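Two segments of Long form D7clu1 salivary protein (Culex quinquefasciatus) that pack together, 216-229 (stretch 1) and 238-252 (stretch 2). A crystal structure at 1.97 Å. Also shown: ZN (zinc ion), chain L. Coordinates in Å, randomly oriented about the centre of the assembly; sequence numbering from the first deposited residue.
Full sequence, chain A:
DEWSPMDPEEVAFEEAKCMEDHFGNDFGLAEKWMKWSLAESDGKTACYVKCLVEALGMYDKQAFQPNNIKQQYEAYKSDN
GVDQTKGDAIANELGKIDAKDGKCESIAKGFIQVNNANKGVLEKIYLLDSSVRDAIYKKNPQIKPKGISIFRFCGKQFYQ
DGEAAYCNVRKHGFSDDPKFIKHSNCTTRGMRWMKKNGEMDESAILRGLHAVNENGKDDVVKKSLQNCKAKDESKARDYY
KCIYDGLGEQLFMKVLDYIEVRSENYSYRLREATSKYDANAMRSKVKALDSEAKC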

ATOM      1  N   GLY A 216     -22.669   3.367  -5.421  1.00 52.76           N
ATOM      2  CA  GLY A 216     -23.688   3.922  -4.551  1.00 57.92           C
ATOM      3  C   GLY A 216     -23.605   3.561  -3.083  1.00 53.55           C
ATOM      4  O   GLY A 216     -24.543   3.862  -2.335  1.00 51.00           O
ATOM      5  N   LYS A 217     -22.504   2.961  -2.632  1.00 45.94           N
ATOM      6  CA  LYS A 217     -22.469   2.262  -1.352  1.00 45.65           C
ATOM      7  C   LYS A 217     -21.675   2.985  -0.268  1.00 45.22           C
ATOM      8  O   LYS A 217     -21.440   2.403   0.797  1.00 42.56           O
ATOM      9  CB  LYS A 217     -21.924   0.844  -1.544  1.00 43.64           C
ATOM     10  CG  LYS A 217     -22.667   0.029  -2.597  1.00 43.41           C
ATOM     11  CD  LYS A 217     -24.135  -0.143  -2.233  1.00 46.02           C
ATOM     12  CE  LYS A 217     -24.849  -1.050  -3.222  1.00 45.40           C
ATOM     13  NZ  LYS A 217     -24.767  -0.523  -4.609  1.00 51.88           N
ATOM     14  N   ASP A 218     -21.266   4.237  -0.500  1.00 50.00           N
ATOM     15  CA  ASP A 218     -20.407   4.927   0.463  1.00 48.54           C
ATOM     16  C   ASP A 218     -21.089   5.068   1.822  1.00 51.43           C
ATOM     17  O   ASP A 218     -20.546   4.647   2.854  1.00 47.61           O
ATOM     18  CB  ASP A 218     -20.004   6.299  -0.080  1.00 50.25           C
ATOM     19  CG  ASP A 218     -19.020   6.215  -1.234  1.00 50.26           C
ATOM     20  OD1 ASP A 218     -18.733   5.102  -1.732  1.00 55.07           O
ATOM     21  OD2 ASP A 218     -18.520   7.280  -1.641  1.00 56.21           O
ATOM     22  N   ASP A 219     -22.289   5.665   1.841  1.00 50.38           N
ATOM     23  CA  ASP A 219     -23.030   5.873   3.083  1.00 55.78           C
ATOM     24  C   ASP A 219     -23.496   4.547   3.689  1.00 55.96           C
ATOM     25  O   ASP A 219     -23.872   4.496   4.867  1.00 52.97           O
ATOM     26  CB  ASP A 219     -24.170   6.898   2.849  1.00 54.06           C
ATOM     27  CG  ASP A 219     -23.641   8.347   2.669  1.00 56.82           C
ATOM     28  OD1 ASP A 219     -22.604   8.636   3.307  1.00 56.12           O
ATOM     29  OD2 ASP A 219     -24.226   9.213   1.928  1.00 42.75           O
ATOM     30  N   VAL A 220     -23.454   3.462   2.915  1.00 49.44           N
ATOM     31  CA  VAL A 220     -23.688   2.137   3.481  1.00 47.42           C
ATOM     32  C   VAL A 220     -22.485   1.687   4.305  1.00 46.19           C
ATOM     33  O   VAL A 220     -22.635   1.137   5.405  1.00 45.76           O
ATOM     34  CB  VAL A 220     -24.033   1.135   2.365  1.00 47.39           C
ATOM     35  CG1 VAL A 220     -23.871  -0.276   2.870  1.00 45.31           C
ATOM     36  CG2 VAL A 220     -25.453   1.373   1.865  1.00 47.00           C
ATOM     37  N   VAL A 221     -21.285   1.811   3.834  1.00 44.56           N
ATOM     38  CA  VAL A 221     -20.074   1.472   4.589  1.00 41.05           C
ATOM     39  C   VAL A 221     -19.978   2.314   5.852  1.00 44.47           C
ATOM     40  O   VAL A 221     -19.602   1.838   6.795  1.00 43.18           O
ATOM     41  CB  VAL A 221     -18.845   1.693   3.711  1.00 40.47           C
ATOM     42  CG1 VAL A 221     -17.621   1.698   4.496  1.00 40.40           C
ATOM     43  CG2 VAL A 221     -18.717   0.779   2.549  1.00 39.05           C
ATOM     44  N   LYS A 222     -20.294   3.577   5.777  1.00 43.49           N
ATOM     45  CA  LYS A 222     -20.180   4.479   6.938  1.00 43.70           C
ATOM     46  C   LYS A 222     -21.113   4.049   8.065  1.00 41.76           C
ATOM     47  O   LYS A 222     -20.732   4.008   9.038  1.00 45.57           O
ATOM     48  CB  LYS A 222     -20.170   5.935   6.502  1.00 55.96           C
ATOM     49  N   LYS A 223     -22.269   3.591   7.762  1.00 51.51           N
ATOM     50  CA  LYS A 223     -23.251   3.112   8.746  1.00 54.70           C
ATOM     51  C   LYS A 223     -22.784   1.799   9.324  1.00 54.00           C
ATOM     52  O   LYS A 223     -22.863   1.683  10.399  1.00 53.61           O
ATOM     53  CB  LYS A 223     -24.613   3.002   8.076  1.00 52.95           C
ATOM     54  CG  LYS A 223     -25.758   2.470   8.883  1.00 58.20           C
ATOM     55  CD  LYS A 223     -27.006   2.168   8.112  1.00 65.53           C
ATOM     56  CE  LYS A 223     -28.047   1.370   8.885  1.00 72.89           C
ATOM     57  NZ  LYS A 223     -29.353   1.205   8.205  1.00 73.55           N
ATOM     58  N   SER A 224     -22.271   0.896   8.539  1.00 45.18           N
ATOM     59  CA  SER A 224     -21.766  -0.360   9.080  1.00 45.01           C
ATOM     60  C   SER A 224     -20.686  -0.116  10.123  1.00 43.55           C
ATOM     61  O   SER A 224     -20.688  -0.743  11.190  1.00 44.95           O
ATOM     62  CB  SER A 224     -21.226  -1.234   7.945  1.00 42.32           C
ATOM     63  OG  SER A 224     -22.257  -1.565   7.031  1.00 43.62           O
ATOM     64  N   LEU A 225     -19.759   0.801   9.838  1.00 38.19           N
ATOM     65  CA  LEU A 225     -18.696   1.100  10.793  1.00 38.88           C
ATOM     66  C   LEU A 225     -19.247   1.799  12.030  1.00 44.18           C
ATOM     67  O   LEU A 225     -18.819   1.514  13.155  1.00 45.75           O
ATOM     68  CB  LEU A 225     -17.630   1.970  10.132  1.00 40.55           C
ATOM     69  CG  LEU A 225     -16.805   1.347   9.007  1.00 38.94           C
ATOM     70  CD1 LEU A 225     -15.803   2.356   8.461  1.00 39.99           C
ATOM     71  CD2 LEU A 225     -16.097   0.103   9.506  1.00 39.98           C
ATOM     72  N   GLN A 226     -20.196   2.714  11.837  1.00 47.04           N
ATOM     73  CA  GLN A 226     -20.699   3.519  12.946  1.00 49.14           C
ATOM     74  C   GLN A 226     -21.481   2.669  13.940  1.00 50.00           C
ATOM     75  O   GLN A 226     -21.397   2.890  15.153  1.00 55.35           O
ATOM     76  CB  GLN A 226     -21.561   4.652  12.389  1.00 51.98           C
ATOM     77  CG  GLN A 226     -21.915   5.752  13.375  1.00 61.08           C
ATOM     78  CD  GLN A 226     -22.413   7.003  12.673  1.00 66.11           C
ATOM     79  OE1 GLN A 226     -22.330   7.115  11.449  1.00 64.90           O
ATOM     80  NE2 GLN A 226     -22.930   7.951  13.447  1.00 75.12           N
ATOM     81  N   ASN A 227     -22.236   1.689  13.452  1.00 53.22           N
ATOM     82  CA  ASN A 227     -23.078   0.858  14.302  1.00 54.89           C
ATOM     83  C   ASN A 227     -22.388  -0.413  14.774  1.00 57.35           C
ATOM     84  O   ASN A 227     -23.022  -1.231  15.450  1.00 58.65           O
ATOM     85  CB  ASN A 227     -24.372   0.494  13.566  1.00 54.00           C
ATOM     86  CG  ASN A 227     -25.142   1.715  13.105  1.00 59.14           C
ATOM     87  OD1 ASN A 227     -24.913   2.824  13.589  1.00 61.84           O
ATOM     88  ND2 ASN A 227     -26.063   1.516  12.170  1.00 58.83           N
ATOM     89  N   CYS A 228     -21.111  -0.596  14.445  1.00 53.26           N
ATOM     90  CA  CYS A 228     -20.418  -1.835  14.760  1.00 50.67           C
ATOM     91  C   CYS A 228     -20.049  -1.875  16.236  1.00 54.76           C
ATOM     92  O   CYS A 228     -19.482  -0.917  16.770  1.00 56.81           O
ATOM     93  CB  CYS A 228     -19.150  -1.950  13.920  1.00 49.86           C
ATOM     94  SG  CYS A 228     -18.519  -3.631  13.819  1.00 50.72           S
ATOM     95  N   LYS A 229     -20.360  -2.990  16.889  1.00 62.26           N
ATOM     96  CA  LYS A 229     -19.973  -3.224  18.278  1.00 67.51           C
ATOM     97  C   LYS A 229     -18.734  -4.109  18.246  1.00 67.61           C
ATOM     98  O   LYS A 229     -18.832  -5.326  18.066  1.00 69.52           O
ATOM     99  CB  LYS A 229     -21.113  -3.886  19.044  1.00 68.59           C
ATOM    100  CG  LYS A 229     -22.418  -3.114  18.981  1.00 68.85           C
ATOM    101  CD  LYS A 229     -22.206  -1.660  19.381  1.00 75.69           C
ATOM    102  CE  LYS A 229     -23.433  -0.810  19.084  1.00 76.42           C
ATOM    103  NZ  LYS A 229     -23.179   0.639  19.335  1.00 77.78           N
TER
HETATM  104 ZN    ZN L 311     -20.857 -18.016   0.420  0.69 42.43          ZN
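Stretch 2 (238-252) DYYKCIYDGLGEQLF

A disulfide ties the two segments together: Cys228 SG and Cys242 SG lie 2.0 Å apart with chi3 at 85°, and no hydrogen bond crosses the contact. Stretch 2 enters already helical, leaves helical angles at Gly248 (phi 86°), the N-cap of a second helix that runs on past Phe252. Its first helix runs roughly antiparallel to helix 218-226 of stretch 1, the two N-to-C directions making an angle of 139° and the axes approaching to 8.6 Å. The backbones come nearest at Ser224 and Cys242, whose CA atoms are 5.5 Å apart.

At this close approach Gly246 leaves room for Ser224: Ser224 CB is 3.5 Å from Cys242 O, and Ser224 OG sits 3.4 Å from Gly246 CA, in the space a CB on Gly246 would need; the same hydroxyl donates a hydrogen bond to Val220 O in its own helix (OG to O, 3.2 Å).

Toward the start of stretch 2, Tyr239 lies against the end of the stretch 1 helix. Its CD1 is 3.7 Å from Leu225 CD2, its CE1 is 3.7 Å from Cys228 CB, and Leu225 O approaches the ring edge, 3.6 Å from Tyr239 CE1. Leu225 CD2 also meets Ile243 CG1 at 4.0 Å. Cys228, in the loop after the helix, takes chi1 t and Cys242 takes m, and both CA-to-CB bonds point toward the opposing segment.

Because the two helices run roughly antiparallel, the later part of stretch 2 meets the beginning of stretch 1. Leu247 CD2 reaches Val221 CG2 at 4.2 Å, Val220 CG1 at 4.3 Å and Lys217 CB at 4.1 Å. Beyond the glycine break, Leu251 CD2 packs 3.9 Å from Lys217 CG, the aliphatic part of the lysine. Glu249 takes no part in this contact; its OE2 binds the zinc ion ZN at 2.0 Å. In all, 593 Å² is buried.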

ATOM      1  N   ASP A 238     -14.361  -7.911  13.944  1.00 43.78           N
ATOM      2  CA  ASP A 238     -15.714  -7.399  14.135  1.00 45.10           C
ATOM      3  C   ASP A 238     -16.068  -6.348  13.089  1.00 40.37           C
ATOM      4  O   ASP A 238     -17.172  -6.366  12.535  1.00 43.63           O
ATOM      5  CB  ASP A 238     -15.872  -6.844  15.553  1.00 48.02           C
ATOM      6  CG  ASP A 238     -15.687  -7.909  16.621  1.00 52.40           C
ATOM      7  OD1 ASP A 238     -15.939  -9.100  16.335  1.00 51.25           O
ATOM      8  OD2 ASP A 238     -15.287  -7.556  17.751  1.00 55.69           O
ATOM      9  N   TYR A 239     -15.150  -5.421  12.810  1.00 42.52           N
ATOM     10  CA  TYR A 239     -15.406  -4.437  11.763  1.00 42.43           C
ATOM     11  C   TYR A 239     -15.469  -5.101  10.392  1.00 40.23           C
ATOM     12  O   TYR A 239     -16.305  -4.738   9.557  1.00 40.10           O
ATOM     13  CB  TYR A 239     -14.336  -3.347  11.792  1.00 42.50           C
ATOM     14  CG  TYR A 239     -14.553  -2.310  12.875  1.00 44.30           C
ATOM     15  CD1 TYR A 239     -15.607  -1.408  12.795  1.00 45.88           C
ATOM     16  CD2 TYR A 239     -13.701  -2.229  13.969  1.00 47.64           C
ATOM     17  CE1 TYR A 239     -15.810  -0.453  13.779  1.00 49.33           C
ATOM     18  CE2 TYR A 239     -13.896  -1.275  14.957  1.00 48.73           C
ATOM     19  CZ  TYR A 239     -14.953  -0.393  14.856  1.00 51.71           C
ATOM     20  OH  TYR A 239     -15.151   0.554  15.835  1.00 55.93           O
ATOM     21  N   TYR A 240     -14.583  -6.066  10.149  1.00 40.07           N
ATOM     22  CA  TYR A 240     -14.627  -6.857   8.921  1.00 38.26           C
ATOM     23  C   TYR A 240     -16.005  -7.474   8.728  1.00 37.33           C
ATOM     24  O   TYR A 240     -16.602  -7.374   7.649  1.00 36.69           O
ATOM     25  CB  TYR A 240     -13.546  -7.937   9.012  1.00 37.46           C
ATOM     26  CG  TYR A 240     -13.374  -8.853   7.821  1.00 35.50           C
ATOM     27  CD1 TYR A 240     -14.247  -9.910   7.601  1.00 35.80           C
ATOM     28  CD2 TYR A 240     -12.295  -8.707   6.959  1.00 36.60           C
ATOM     29  CE1 TYR A 240     -14.079 -10.763   6.535  1.00 34.21           C
ATOM     30  CE2 TYR A 240     -12.114  -9.562   5.888  1.00 36.07           C
ATOM     31  CZ  TYR A 240     -13.012 -10.589   5.683  1.00 36.74           C
ATOM     32  OH  TYR A 240     -12.844 -11.449   4.622  1.00 34.84           O
ATOM     33  N   LYS A 241     -16.543  -8.101   9.777  1.00 38.98           N
ATOM     34  CA  LYS A 241     -17.868  -8.703   9.673  1.00 41.86           C
ATOM     35  C   LYS A 241     -18.957  -7.650   9.508  1.00 40.17           C
ATOM     36  O   LYS A 241     -19.951  -7.893   8.814  1.00 39.75           O
ATOM     37  CB  LYS A 241     -18.146  -9.590  10.888  1.00 42.84           C
ATOM     38  CG  LYS A 241     -19.389 -10.473  10.753  1.00 48.05           C
ATOM     39  CD  LYS A 241     -19.418 -11.171   9.391  1.00 46.72           C
ATOM     40  CE  LYS A 241     -20.322 -12.396   9.389  1.00 49.77           C
ATOM     41  NZ  LYS A 241     -21.738 -12.079   9.722  1.00 48.06           N
ATOM     42  N   CYS A 242     -18.785  -6.479  10.128  1.00 39.28           N
ATOM     43  CA  CYS A 242     -19.758  -5.405   9.967  1.00 40.38           C
ATOM     44  C   CYS A 242     -19.821  -4.928   8.518  1.00 38.68           C
ATOM     45  O   CYS A 242     -20.910  -4.705   7.977  1.00 37.18           O
ATOM     46  CB  CYS A 242     -19.428  -4.259  10.929  1.00 42.41           C
ATOM     47  SG  CYS A 242     -19.904  -4.587  12.669  1.00 55.88           S
ATOM     48  N   ILE A 243     -18.663  -4.778   7.870  1.00 37.85           N
ATOM     49  CA  ILE A 243     -18.633  -4.410   6.455  1.00 38.46           C
ATOM     50  C   ILE A 243     -19.213  -5.529   5.599  1.00 38.62           C
ATOM     51  O   ILE A 243     -19.973  -5.283   4.654  1.00 38.84           O
ATOM     52  CB  ILE A 243     -17.192  -4.067   6.036  1.00 38.26           C
ATOM     53  CG1 ILE A 243     -16.634  -2.937   6.904  1.00 38.13           C
ATOM     54  CG2 ILE A 243     -17.136  -3.713   4.554  1.00 36.64           C
ATOM     55  CD1 ILE A 243     -15.124  -2.882   6.923  1.00 39.47           C
ATOM     56  N   TYR A 244     -18.849  -6.774   5.912  1.00 37.49           N
ATOM     57  CA  TYR A 244     -19.386  -7.941   5.217  1.00 38.19           C
ATOM     58  C   TYR A 244     -20.911  -7.944   5.239  1.00 38.26           C
ATOM     59  O   TYR A 244     -21.562  -8.130   4.204  1.00 38.71           O
ATOM     60  CB  TYR A 244     -18.833  -9.192   5.907  1.00 36.36           C
ATOM     61  CG  TYR A 244     -19.090 -10.521   5.233  1.00 36.55           C
ATOM     62  CD1 TYR A 244     -20.320 -11.158   5.347  1.00 41.76           C
ATOM     63  CD2 TYR A 244     -18.080 -11.171   4.535  1.00 38.30           C
ATOM     64  CE1 TYR A 244     -20.548 -12.385   4.753  1.00 40.89           C
ATOM     65  CE2 TYR A 244     -18.297 -12.398   3.939  1.00 38.91           C
ATOM     66  CZ  TYR A 244     -19.532 -13.001   4.051  1.00 39.30           C
ATOM     67  OH  TYR A 244     -19.749 -14.225   3.461  1.00 38.22           O
ATOM     68  N   ASP A 245     -21.500  -7.734   6.418  1.00 43.36           N
ATOM     69  CA  ASP A 245     -22.955  -7.775   6.538  1.00 42.21           C
ATOM     70  C   ASP A 245     -23.607  -6.586   5.844  1.00 40.62           C
ATOM     71  O   ASP A 245     -24.676  -6.724   5.240  1.00 45.27           O
ATOM     72  CB  ASP A 245     -23.362  -7.827   8.010  1.00 42.95           C
ATOM     73  CG  ASP A 245     -22.950  -9.119   8.683  1.00 45.79           C
ATOM     74  OD1 ASP A 245     -22.784 -10.136   7.974  1.00 47.68           O
ATOM     75  OD2 ASP A 245     -22.793  -9.119   9.921  1.00 49.05           O
ATOM     76  N   GLY A 246     -22.978  -5.411   5.918  1.00 40.07           N
ATOM     77  CA  GLY A 246     -23.557  -4.235   5.287  1.00 40.40           C
ATOM     78  C   GLY A 246     -23.590  -4.337   3.774  1.00 40.24           C
ATOM     79  O   GLY A 246     -24.604  -4.032   3.140  1.00 40.35           O
ATOM     80  N   LEU A 247     -22.481  -4.770   3.173  1.00 39.23           N
ATOM     81  CA  LEU A 247     -22.419  -4.897   1.724  1.00 38.18           C
ATOM     82  C   LEU A 247     -23.044  -6.189   1.219  1.00 39.69           C
ATOM     83  O   LEU A 247     -23.484  -6.238   0.067  1.00 41.85           O
ATOM     84  CB  LEU A 247     -20.964  -4.819   1.249  1.00 36.46           C
ATOM     85  CG  LEU A 247     -20.212  -3.510   1.498  1.00 38.94           C
ATOM     86  CD1 LEU A 247     -18.742  -3.667   1.150  1.00 37.57           C
ATOM     87  CD2 LEU A 247     -20.825  -2.367   0.702  1.00 40.46           C
ATOM     88  N   GLY A 248     -23.105  -7.227   2.047  1.00 38.04           N
ATOM     89  CA  GLY A 248     -23.510  -8.540   1.584  1.00 38.61           C
ATOM     90  C   GLY A 248     -22.349  -9.331   1.017  1.00 38.45           C
ATOM     91  O   GLY A 248     -21.368  -8.742   0.557  1.00 35.57           O
ATOM     92  N   GLU A 249     -22.450 -10.662   1.038  1.00 37.46           N
ATOM     93  CA  GLU A 249     -21.317 -11.496   0.646  1.00 38.06           C
ATOM     94  C   GLU A 249     -20.897 -11.237  -0.797  1.00 35.93           C
ATOM     95  O   GLU A 249     -19.703 -11.136  -1.090  1.00 33.66           O
ATOM     96  CB  GLU A 249     -21.648 -12.976   0.843  1.00 36.72           C
ATOM     97  CG  GLU A 249     -20.565 -13.919   0.322  1.00 36.47           C
ATOM     98  CD  GLU A 249     -20.967 -15.371   0.406  1.00 38.35           C
ATOM     99  OE1 GLU A 249     -22.105 -15.696   0.012  1.00 38.14           O
ATOM    100  OE2 GLU A 249     -20.148 -16.186   0.879  1.00 35.42           O
ATOM    101  N   GLN A 250     -21.866 -11.129  -1.708  1.00 41.27           N
ATOM    102  CA  GLN A 250     -21.540 -11.045  -3.129  1.00 43.27           C
ATOM    103  C   GLN A 250     -20.687  -9.817  -3.432  1.00 43.80           C
ATOM    104  O   GLN A 250     -19.627  -9.919  -4.060  1.00 41.58           O
ATOM    105  CB  GLN A 250     -22.825 -11.042  -3.956  1.00 48.28           C
ATOM    106  CG  GLN A 250     -22.893 -12.153  -4.990  1.00 55.13           C
ATOM    107  CD  GLN A 250     -22.737 -13.543  -4.386  1.00 59.87           C
ATOM    108  OE1 GLN A 250     -22.061 -14.401  -4.954  1.00 55.66           O
ATOM    109  NE2 GLN A 250     -23.366 -13.771  -3.236  1.00 56.56           N
ATOM    110  N   LEU A 251     -21.128  -8.643  -2.977  1.00 37.43           N
ATOM    111  CA  LEU A 251     -20.357  -7.433  -3.235  1.00 35.64           C
ATOM    112  C   LEU A 251     -19.050  -7.434  -2.453  1.00 33.37           C
ATOM    113  O   LEU A 251     -18.003  -7.038  -2.983  1.00 33.46           O
ATOM    114  CB  LEU A 251     -21.188  -6.197  -2.899  1.00 35.67           C
ATOM    115  CG  LEU A 251     -20.486  -4.859  -3.100  1.00 36.39           C
ATOM    116  CD1 LEU A 251     -19.979  -4.735  -4.529  1.00 37.07           C
ATOM    117  CD2 LEU A 251     -21.430  -3.718  -2.760  1.00 37.97           C
ATOM    118  N   PHE A 252     -19.095  -7.879  -1.195  1.00 37.65           N
ATOM    119  CA  PHE A 252     -17.896  -7.896  -0.361  1.00 36.39           C
ATOM    120  C   PHE A 252     -16.795  -8.735  -0.999  1.00 36.87           C
ATOM    121  O   PHE A 252     -15.637  -8.306  -1.076  1.00 34.99           O
ATOM    122  CB  PHE A 252     -18.246  -8.426   1.034  1.00 35.71           C
ATOM    123  CG  PHE A 252     -17.116  -8.335   2.026  1.00 35.33           C
ATOM    124  CD1 PHE A 252     -16.958  -7.206   2.809  1.00 36.75           C
ATOM    125  CD2 PHE A 252     -16.220  -9.381   2.180  1.00 35.79           C
ATOM    126  CE1 PHE A 252     -15.925  -7.118   3.728  1.00 38.35           C
ATOM    127  CE2 PHE A 252     -15.187  -9.299   3.096  1.00 34.73           C
ATOM    128  CZ  PHE A 252     -15.039  -8.164   3.873  1.00 35.04           C
TER